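PDB 5FHK: LysR family transcriptional regulator from Vibrio vulnificus, which probably acts as a LysR-type, sequence-specific DNA-binding transcription factor that controls virulence genes, the present chain being its regulatory domain. Local coordinates for residues S12-Y15 against N16-R20; K193-L196 against F197-V201; L115-S118 against K119-V123; M92-H95 against A96-H100. All coordinates share one frame; numbering follows the deposited sequence.

All four contacts are local, each within one continuous stretch of the regulatory domain. Contact 1 lies nearest the middle of the chain, its centre about 7 Å from the chain's centre, where strand 9-14 turns into helix 18-32. Contact 2, in the C-terminal helix, has its centre about 18 Å away from that of contact 1 without touching it. Contacts 3 and 4 form a pair at the far end, on the other side of the chain's centre from contact 2: their centres are about 13 Å apart, and they meet through a probable hydrogen bond between E121 OE1 and H95 NE2 (3.0 Å) and packing of L115 CD1 on L99 CD1 (3.9 Å). Contacts 2 and 4 are farthest apart, about 46 Å between centres.

Contact 1: S12-Y15 against N16-R20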
loop_
_atom_site.group_PDB
_atom_site.type_symbol
_atom_site.label_atom_id
_atom_site.label_comp_id
_atom_site.label_asym_id
_atom_site.label_seq_id
_atom_site.Cartn_x
_atom_site.Cartn_y
_atom_site.Cartn_z
ATOM N N SER A 12 -10.551 -7.847 8.724
ATOM C CA SER A 12 -10.489 -6.591 7.980
ATOM C C SER A 12 -9.711 -5.565 8.792
ATOM O O SER A 12 -9.879 -5.489 10.015
ATOM C CB SER A 12 -11.891 -6.063 7.687
ATOM O OG SER A 12 -11.839 -4.890 6.901
ATOM N N THR A 13 -8.873 -4.774 8.113
ATOM C CA THR A 13 -7.986 -3.783 8.716
ATOM C C THR A 13 -7.978 -2.506 7.876
ATOM O O THR A 13 -8.231 -2.562 6.667
ATOM C CB THR A 13 -6.545 -4.307 8.825
ATOM O OG1 THR A 13 -6.060 -4.591 7.505
ATOM C CG2 THR A 13 -6.487 -5.576 9.685
ATOM N N PRO A 14 -7.686 -1.348 8.489
ATOM C CA PRO A 14 -7.769 -0.065 7.763
ATOM C C PRO A 14 -6.668 0.114 6.724
ATOM O O PRO A 14 -5.521 -0.298 6.921
ATOM C CB PRO A 14 -7.631 0.984 8.876
ATOM C CG PRO A 14 -6.950 0.276 9.989
ATOM C CD PRO A 14 -7.467 -1.139 9.932
ATOM N N TYR A 15 -7.025 0.798 5.632
ATOM C CA TYR A 15 -6.218 0.747 4.410
ATOM C C TYR A 15 -4.767 1.198 4.637
ATOM O O TYR A 15 -3.817 0.417 4.453
ATOM C CB TYR A 15 -6.882 1.571 3.312
ATOM C CG TYR A 15 -6.101 1.493 2.030
ATOM C CD1 TYR A 15 -5.538 0.290 1.619
ATOM C CD2 TYR A 15 -5.869 2.624 1.257
ATOM C CE1 TYR A 15 -4.786 0.208 0.459
ATOM C CE2 TYR A 15 -5.120 2.548 0.102
ATOM C CZ TYR A 15 -4.584 1.334 -0.291
ATOM O OH TYR A 15 -3.834 1.246 -1.442
ATOM N N ASN A 16 -4.570 2.437 5.061
ATOM C CA ASN A 16 -3.216 3.000 5.065
ATOM C C ASN A 16 -2.349 2.576 6.241
ATOM O O ASN A 16 -1.130 2.787 6.185
ATOM C CB ASN A 16 -3.281 4.511 5.068
ATOM C CG ASN A 16 -3.782 5.054 3.778
ATOM O OD1 ASN A 16 -3.150 4.880 2.741
ATOM N ND2 ASN A 16 -4.916 5.740 3.824
ATOM N N LEU A 17 -2.930 1.992 7.291
ATOM C CA LEU A 17 -2.242 1.803 8.558
ATOM C C LEU A 17 -1.871 0.361 8.821
ATOM O O LEU A 17 -1.207 0.084 9.825
ATOM C CB LEU A 17 -3.126 2.290 9.717
ATOM C CG LEU A 17 -3.663 3.719 9.661
ATOM C CD1 LEU A 17 -4.598 3.946 10.843
ATOM C CD2 LEU A 17 -2.521 4.703 9.719
ATOM N N THR A 18 -2.300 -0.564 7.968
ATOM C CA THR A 18 -2.167 -1.984 8.275
ATOM C C THR A 18 -0.716 -2.386 8.447
ATOM O O THR A 18 -0.362 -3.072 9.413
ATOM C CB THR A 18 -2.810 -2.817 7.176
ATOM O OG1 THR A 18 -4.232 -2.732 7.304
ATOM C CG2 THR A 18 -2.361 -4.273 7.267
ATOM N N LYS A 19 0.141 -1.962 7.524
ATOM C CA LYS A 19 1.535 -2.374 7.565
ATOM C C LYS A 19 2.192 -1.956 8.881
ATOM O O LYS A 19 2.801 -2.780 9.565
ATOM C CB LYS A 19 2.275 -1.803 6.352
ATOM C CG LYS A 19 3.752 -2.033 6.408
ATOM C CD LYS A 19 4.132 -3.380 5.865
ATOM C CE LYS A 19 5.644 -3.516 5.898
ATOM N NZ LYS A 19 6.156 -3.355 7.298
ATOM N N ARG A 20 1.986 -0.703 9.296
ATOM C CA ARG A 20 2.658 -0.125 10.463
ATOM C C ARG A 20 2.042 -0.602 11.773
ATOM O O ARG A 20 2.755 -0.998 12.698
ATOM C CB ARG A 20 2.585 1.403 10.397
ATOM C CG ARG A 20 3.565 2.081 9.471
ATOM C CD ARG A 20 4.949 2.123 10.108
ATOM N NE ARG A 20 5.960 2.439 9.106
ATOM C CZ ARG A 20 6.591 3.604 9.022
ATOM N NH1 ARG A 20 6.326 4.564 9.899
ATOM N NH2 ARG A 20 7.484 3.810 8.056
HETATM O O HOH W 1 -1.309 -0.901 5.121
#
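T18 OG1 is held between two groups of the preceding strand end: it accepts a hydrogen bond from T13 OG1 at 2.6 Å and donates one to P14 O at 2.8 Å. The site is the strand-to-helix turn of a beta-alpha-beta unit, strand 9-14, helix 18-32 and strand 38-43, in a domain of the type II periplasmic-binding-protein class. The T13 and T18 side chains cross at about a right angle, with T18 CG2 3.7 Å from T13 OG1. T18 places its hydroxyl opposite its own carbonyl carbon and beside its backbone N (chi1 -74°), which directs OG1 back at the strand. The bond to P14 O does not follow a lone pair; its donor stands 37° above the carbonyl plane. The same oxygen takes a weak bond from L17 N at 3.5 Å, and P14 CG rests 4.3 Å from L17 CB, a small apolar contact that V60 of strand 56-60 also touches.

On the other flank of the turn, the Y15 ring and the N16 amide lie obliquely, their planes 48° apart. Their polar ends look elsewhere: N16 bonds the backbone of L136 and H108, while Y15 OH pairs with Y15 OH of the second subunit, so this turn also takes part in the subunit interface. A water ties the turn to the first helical residues, donating to Y15 O at 2.9 Å and accepting from K19 N at 3.0 Å.

Contact 2: K193-L196 against F197-V201; sequences KVRL and FIDYV
V194 and I198, one helical turn apart, mark the close-packed flank of this contact: V194 CG1 lies 3.8 Å from I198 CD1, the two branched chains meeting obliquely through their methyl ends. V194 brings CG1 there by setting it anti to the backbone N (chi1 169°). Beside them F197 leads away from K193-L196, with V201 CG2 on one ring face, 3.8 Å above the plane and displaced toward the rim. The ring is buried against I9, I11, V56 and F58 of the adjoining strands and meets F29 edge-to-face.

The solvent flank is looser. Here R195 NH1 and D199 OD2 form a salt bridge at 3.4 Å, a long separation for such a pair. D199 OD2 arrives at the edge of the guanidinium, in its plane, but the carboxylate itself is turned 52° from that plane, so the two groups are not coplanar, as they would be in a two-pronged, side-on pair. A bend at chi3 of R195 (100°) swings its end toward D199.

Both flanks share the i to i+4 backbone hydrogen bonds of the helix: I198 N reaches V194 O at 3.0 Å, and D199 N reaches R195 O at 3.1 Å. Such spacing, with apolar side chains on the sheet side and an ion pair facing out, is that of an amphipathic alpha-helix, here the C-terminal helix 192-204 packed on the sheet of a periplasmic-binding-protein-like domain.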
loop_
_atom_site.group_PDB
_atom_site.type_symbol
_atom_site.label_atom_id
_atom_site.label_comp_id
_atom_site.label_asym_id
_atom_site.label_seq_id
_atom_site.Cartn_x
_atom_site.Cartn_y
_atom_site.Cartn_z
ATOM N N LYS A 193 -10.041 -20.780 17.091
ATOM C CA LYS A 193 -8.981 -20.075 16.377
ATOM C C LYS A 193 -9.204 -18.566 16.424
ATOM O O LYS A 193 -8.264 -17.797 16.650
ATOM C CB LYS A 193 -8.886 -20.589 14.940
ATOM C CG LYS A 193 -8.295 -21.976 14.867
ATOM C CD LYS A 193 -7.990 -22.412 13.434
ATOM C CE LYS A 193 -9.269 -22.619 12.627
ATOM N NZ LYS A 193 -9.571 -24.090 12.460
ATOM N N VAL A 194 -10.454 -18.131 16.294
ATOM C CA VAL A 194 -10.755 -16.707 16.392
ATOM C C VAL A 194 -10.562 -16.218 17.818
ATOM O O VAL A 194 -10.013 -15.138 18.062
ATOM C CB VAL A 194 -12.177 -16.451 15.876
ATOM C CG1 VAL A 194 -12.635 -15.027 16.217
ATOM C CG2 VAL A 194 -12.205 -16.714 14.395
ATOM N N ARG A 195 -10.992 -17.019 18.783
ATOM C CA ARG A 195 -10.811 -16.676 20.183
ATOM C C ARG A 195 -9.334 -16.571 20.544
ATOM O O ARG A 195 -8.925 -15.659 21.270
ATOM C CB ARG A 195 -11.530 -17.732 21.023
ATOM C CG ARG A 195 -11.080 -17.857 22.448
ATOM C CD ARG A 195 -11.721 -19.092 23.119
ATOM N NE ARG A 195 -10.804 -20.225 23.177
ATOM C CZ ARG A 195 -9.581 -20.167 23.699
ATOM N NH1 ARG A 195 -9.107 -19.030 24.203
ATOM N NH2 ARG A 195 -8.830 -21.251 23.714
ATOM N N LEU A 196 -8.512 -17.490 20.037
ATOM C CA LEU A 196 -7.092 -17.412 20.345
ATOM C C LEU A 196 -6.501 -16.134 19.778
ATOM O O LEU A 196 -5.653 -15.489 20.413
ATOM C CB LEU A 196 -6.380 -18.649 19.815
ATOM C CG LEU A 196 -6.485 -19.772 20.852
ATOM C CD1 LEU A 196 -5.932 -21.067 20.317
ATOM C CD2 LEU A 196 -5.747 -19.386 22.138
ATOM N N PHE A 197 -6.986 -15.718 18.611
ATOM C CA PHE A 197 -6.466 -14.510 17.992
ATOM C C PHE A 197 -6.796 -13.296 18.844
ATOM O O PHE A 197 -5.919 -12.492 19.167
ATOM C CB PHE A 197 -7.032 -14.365 16.579
ATOM C CG PHE A 197 -6.619 -13.116 15.902
ATOM C CD1 PHE A 197 -5.324 -12.952 15.460
ATOM C CD2 PHE A 197 -7.518 -12.077 15.727
ATOM C CE1 PHE A 197 -4.949 -11.768 14.840
ATOM C CE2 PHE A 197 -7.149 -10.918 15.126
ATOM C CZ PHE A 197 -5.876 -10.754 14.673
ATOM N N ILE A 198 -8.048 -13.206 19.289
ATOM C CA ILE A 198 -8.497 -12.036 20.032
ATOM C C ILE A 198 -7.743 -11.906 21.346
ATOM O O ILE A 198 -7.454 -10.795 21.803
ATOM C CB ILE A 198 -10.016 -12.127 20.258
ATOM C CG1 ILE A 198 -10.752 -11.731 18.975
ATOM C CG2 ILE A 198 -10.434 -11.274 21.419
ATOM C CD1 ILE A 198 -12.158 -12.323 18.864
ATOM N N ASP A 199 -7.464 -13.032 22.005
ATOM C CA ASP A 199 -6.711 -12.966 23.247
ATOM C C ASP A 199 -5.270 -12.560 22.991
ATOM O O ASP A 199 -4.678 -11.836 23.797
ATOM C CB ASP A 199 -6.758 -14.316 23.972
ATOM C CG ASP A 199 -8.103 -14.575 24.652
ATOM O OD1 ASP A 199 -8.886 -13.606 24.883
ATOM O OD2 ASP A 199 -8.372 -15.760 24.966
ATOM N N TYR A 200 -4.670 -13.053 21.903
ATOM C CA TYR A 200 -3.325 -12.603 21.556
ATOM C C TYR A 200 -3.286 -11.083 21.435
ATOM O O TYR A 200 -2.412 -10.427 22.012
ATOM C CB TYR A 200 -2.851 -13.258 20.260
ATOM C CG TYR A 200 -1.391 -12.965 19.967
ATOM C CD1 TYR A 200 -0.366 -13.751 20.518
ATOM C CD2 TYR A 200 -1.033 -11.889 19.174
ATOM C CE1 TYR A 200 0.973 -13.468 20.253
ATOM C CE2 TYR A 200 0.276 -11.619 18.901
ATOM C CZ TYR A 200 1.274 -12.401 19.438
ATOM O OH TYR A 200 2.559 -12.068 19.132
ATOM N N VAL A 201 -4.267 -10.511 20.722
ATOM C CA VAL A 201 -4.322 -9.067 20.494
ATOM C C VAL A 201 -4.426 -8.331 21.818
ATOM O O VAL A 201 -3.666 -7.396 22.087
ATOM C CB VAL A 201 -5.495 -8.707 19.556
ATOM C CG1 VAL A 201 -5.616 -7.191 19.369
ATOM C CG2 VAL A 201 -5.329 -9.354 18.197
#

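Contact 3: L115-S118 against K119-V123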
loop_
_atom_site.group_PDB
_atom_site.type_symbol
_atom_site.label_atom_id
_atom_site.label_comp_id
_atom_site.label_asym_id
_atom_site.label_seq_id
_atom_site.Cartn_x
_atom_site.Cartn_y
_atom_site.Cartn_z
ATOM N N LEU A 115 -8.397 21.135 10.328
ATOM C CA LEU A 115 -7.281 21.474 11.197
ATOM C C LEU A 115 -7.738 22.344 12.353
ATOM O O LEU A 115 -8.366 23.387 12.137
ATOM C CB LEU A 115 -6.194 22.195 10.402
ATOM C CG LEU A 115 -5.623 21.297 9.303
ATOM C CD1 LEU A 115 -4.527 22.025 8.574
ATOM C CD2 LEU A 115 -5.070 19.994 9.900
ATOM N N ILE A 116 -7.396 21.925 13.571
ATOM C CA ILE A 116 -7.679 22.666 14.791
ATOM C C ILE A 116 -6.356 23.174 15.351
ATOM O O ILE A 116 -5.300 22.563 15.149
ATOM C CB ILE A 116 -8.422 21.808 15.840
ATOM C CG1 ILE A 116 -7.443 20.863 16.555
ATOM C CG2 ILE A 116 -9.540 21.002 15.192
ATOM C CD1 ILE A 116 -7.868 20.446 17.968
ATOM N N ASN A 117 -6.399 24.311 16.029
ATOM C CA ASN A 117 -5.197 24.804 16.694
ATOM C C ASN A 117 -5.392 24.760 18.208
ATOM O O ASN A 117 -6.431 24.312 18.711
ATOM C CB ASN A 117 -4.822 26.206 16.196
ATOM C CG ASN A 117 -5.785 27.284 16.659
ATOM O OD1 ASN A 117 -6.810 27.005 17.289
ATOM N ND2 ASN A 117 -5.466 28.535 16.325
ATOM N N SER A 118 -4.374 25.248 18.924
ATOM C CA SER A 118 -4.377 25.199 20.386
ATOM C C SER A 118 -5.563 25.950 20.975
ATOM O O SER A 118 -6.146 25.513 21.975
ATOM C CB SER A 118 -3.069 25.780 20.928
ATOM O OG SER A 118 -2.875 27.099 20.435
ATOM N N LYS A 119 -5.928 27.087 20.376
ATOM C CA LYS A 119 -7.000 27.935 20.891
ATOM C C LYS A 119 -8.394 27.485 20.464
ATOM O O LYS A 119 -9.382 28.032 20.972
ATOM C CB LYS A 119 -6.774 29.387 20.458
ATOM C CG LYS A 119 -5.515 30.007 21.039
ATOM C CD LYS A 119 -4.592 30.555 19.951
ATOM C CE LYS A 119 -3.209 30.905 20.517
ATOM N NZ LYS A 119 -2.447 29.689 20.942
ATOM N N GLY A 120 -8.504 26.513 19.556
ATOM C CA GLY A 120 -9.790 25.978 19.154
ATOM C C GLY A 120 -10.312 26.429 17.804
ATOM O O GLY A 120 -11.417 26.023 17.427
ATOM N N GLU A 121 -9.572 27.255 17.070
ATOM C CA GLU A 121 -10.006 27.647 15.734
ATOM C C GLU A 121 -9.902 26.467 14.774
ATOM O O GLU A 121 -8.973 25.659 14.858
ATOM C CB GLU A 121 -9.168 28.817 15.213
ATOM C CG GLU A 121 -9.652 29.379 13.871
ATOM C CD GLU A 121 -8.677 30.363 13.219
ATOM O OE1 GLU A 121 -7.626 30.671 13.837
ATOM O OE2 GLU A 121 -8.975 30.829 12.087
ATOM N N THR A 122 -10.856 26.376 13.847
ATOM C CA THR A 122 -10.949 25.266 12.902
ATOM C C THR A 122 -10.884 25.806 11.482
ATOM O O THR A 122 -11.684 26.667 11.101
ATOM C CB THR A 122 -12.242 24.474 13.111
ATOM O OG1 THR A 122 -12.083 23.589 14.225
ATOM C CG2 THR A 122 -12.618 23.674 11.858
ATOM N N VAL A 123 -9.950 25.283 10.698
ATOM C CA VAL A 123 -9.801 25.640 9.295
ATOM C C VAL A 123 -9.949 24.371 8.463
ATOM O O VAL A 123 -9.350 23.340 8.790
ATOM C CB VAL A 123 -8.445 26.328 9.050
ATOM C CG1 VAL A 123 -8.074 26.282 7.573
ATOM C CG2 VAL A 123 -8.490 27.771 9.557
#
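N117 OD1 reaches across the loop to two amide nitrogens, accepting from E121 N at 2.8 Å and, weakly, from G120 N at 2.9 Å. The first bond comes in tilted 34° from the plane of the amide group. N117 can do this because its CG sits between the backbone N and the carbonyl carbon (chi1 70°), folding the side chain over the turn. G120 N is bonded as well to N117 O at 3.1 Å, the closing bond of a type I turn from N117 to G120, and N117 N bonds E121 O. With G120 at a positive phi of 104°, where a side chain would crowd the preceding carbonyl oxygen, these bonds define a type I turn with a G1 bulge, a common way of joining two hairpin strands.

Next out, K119, bent at chi2 and chi4, folds back beside S118, and its NZ donates to S118 OG at 2.7 Å, a hydroxyl that D172 also engages. E121 runs its extended chain past the N117 amide, the two flat groups turned steeply against each other, and its OE1 is hydrogen-bonded to H95 NE2.

Beyond the turn the strands settle into antiparallel register. L115 and V123 form a hydrogen-bonded pair, L115 N to V123 O and V123 N to L115 O both at 2.9 Å, and I116 faces T122 as a non-hydrogen-bonded pair with I116 CG2 3.8 Å from T122 OG1. L115 and V123 share the face packed by W173. Strand 113-117 is the middle one of a three-stranded antiparallel sheet, between 122-125 and 173-174.

Contact 4: M92-H95 against A96-H100; sequences MPTH and AEDLH
The chain doubles back between P93 and D98, whose CA atoms come within 5.4 Å, and D98 N closes an i to i+3 turn on H95 O at 2.9 Å. Inside the fold, D98 OD2 accepts from two backbone amides: T94 N at 3.3 Å along its anti lone pair, and H95 N at 3.2 Å from well above the carboxylate plane, 49° out of it. T94 lies just before the turn and H95 opens it, so one carboxylate oxygen holds both amides of the entering chain. D98 CB also packs 3.4 Å from P93 CB, and P93 CG approaches L99 CD2 at 4.3 Å.

The bond from H95 N to D98 OD2, spanning three residues, resembles the N3-to-N-cap half of a capping box at the start of the turn. H95 adds a second tie: ND1 accepts from E97 N at 2.9 Å, with the amide tilted 28° from the ring plane. The imidazole gets there with CG anti to the backbone N (chi1 -177°), and it then lies alongside E97, the two side chains pointing the same way. Accepting at ND1 is consistent with the proton being on NE2, which is hydrogen-bonded to E121 OE1 of the hairpin 113-125. W173 meets the H95 ring edge-to-face. V123 packs on H95, A96 and E97, and L99 reaches W113 and L115, fixing this loop against strands 113-117 and 122-125. Farther along, H100 ND1 donates to E97 O at 2.8 Å.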
loop_
_atom_site.group_PDB
_atom_site.type_symbol
_atom_site.label_atom_id
_atom_site.label_comp_id
_atom_site.label_asym_id
_atom_site.label_seq_id
_atom_site.Cartn_x
_atom_site.Cartn_y
_atom_site.Cartn_z
ATOM N N MET A 92 7.673 29.581 5.037
ATOM C CA MET A 92 6.698 28.610 5.489
ATOM C C MET A 92 5.442 29.309 6.003
ATOM O O MET A 92 5.501 30.457 6.448
ATOM C CB MET A 92 7.297 27.718 6.573
ATOM C CG MET A 92 8.156 26.566 6.020
ATOM S SD MET A 92 7.269 25.434 4.896
ATOM C CE MET A 92 7.815 25.995 3.286
ATOM N N PRO A 93 4.289 28.647 5.926
ATOM C CA PRO A 93 3.059 29.256 6.437
ATOM C C PRO A 93 3.065 29.315 7.955
ATOM O O PRO A 93 3.643 28.461 8.629
ATOM C CB PRO A 93 1.964 28.316 5.923
ATOM C CG PRO A 93 2.634 27.006 5.816
ATOM C CD PRO A 93 4.043 27.299 5.382
ATOM N N THR A 94 2.417 30.350 8.493
ATOM C CA THR A 94 2.318 30.509 9.934
ATOM C C THR A 94 0.884 30.517 10.457
ATOM O O THR A 94 0.690 30.443 11.672
ATOM C CB THR A 94 3.050 31.784 10.389
ATOM O OG1 THR A 94 2.265 32.936 10.060
ATOM C CG2 THR A 94 4.412 31.896 9.707
ATOM N N HIS A 95 -0.119 30.552 9.586
ATOM C CA HIS A 95 -1.491 30.241 9.957
ATOM C C HIS A 95 -2.052 29.249 8.941
ATOM O O HIS A 95 -1.646 29.236 7.776
ATOM C CB HIS A 95 -2.359 31.508 10.024
ATOM C CG HIS A 95 -3.762 31.254 10.475
ATOM N ND1 HIS A 95 -4.773 30.901 9.605
ATOM C CD2 HIS A 95 -4.321 31.290 11.707
ATOM C CE1 HIS A 95 -5.897 30.737 10.280
ATOM N NE2 HIS A 95 -5.653 30.973 11.557
ATOM N N ALA A 96 -2.985 28.407 9.387
ATOM C CA ALA A 96 -3.514 27.358 8.517
ATOM C C ALA A 96 -4.219 27.904 7.281
ATOM O O ALA A 96 -4.493 27.132 6.355
ATOM C CB ALA A 96 -4.472 26.456 9.299
ATOM N N GLU A 97 -4.520 29.204 7.240
ATOM C CA GLU A 97 -5.112 29.787 6.047
ATOM C C GLU A 97 -4.085 30.000 4.949
ATOM O O GLU A 97 -4.462 30.087 3.779
ATOM C CB GLU A 97 -5.800 31.113 6.386
ATOM C CG GLU A 97 -7.235 30.948 6.886
ATOM C CD GLU A 97 -8.170 30.366 5.827
ATOM O OE1 GLU A 97 -8.019 30.704 4.633
ATOM O OE2 GLU A 97 -9.055 29.558 6.192
ATOM N N ASP A 98 -2.802 30.059 5.298
ATOM C CA ASP A 98 -1.754 30.215 4.301
ATOM C C ASP A 98 -1.566 28.974 3.436
ATOM O O ASP A 98 -0.821 29.039 2.453
ATOM C CB ASP A 98 -0.440 30.577 4.988
ATOM C CG ASP A 98 -0.525 31.882 5.773
ATOM O OD1 ASP A 98 -1.317 32.777 5.386
ATOM O OD2 ASP A 98 0.204 32.015 6.781
ATOM N N LEU A 99 -2.235 27.860 3.752
ATOM C CA LEU A 99 -2.063 26.652 2.949
ATOM C C LEU A 99 -2.466 26.875 1.493
ATOM O O LEU A 99 -1.900 26.242 0.588
ATOM C CB LEU A 99 -2.853 25.502 3.559
ATOM C CG LEU A 99 -2.394 25.104 4.965
ATOM C CD1 LEU A 99 -3.192 23.914 5.453
ATOM C CD2 LEU A 99 -0.916 24.795 4.954
ATOM N N HIS A 100 -3.399 27.802 1.246
ATOM C CA HIS A 100 -3.873 28.053 -0.114
ATOM C C HIS A 100 -2.744 28.430 -1.065
ATOM O O HIS A 100 -2.803 28.104 -2.253
ATOM C CB HIS A 100 -4.933 29.143 -0.090
ATOM C CG HIS A 100 -6.161 28.749 0.663
ATOM N ND1 HIS A 100 -6.389 29.126 1.969
ATOM C CD2 HIS A 100 -7.217 27.984 0.302
ATOM C CE1 HIS A 100 -7.539 28.618 2.379
ATOM N NE2 HIS A 100 -8.062 27.924 1.384
#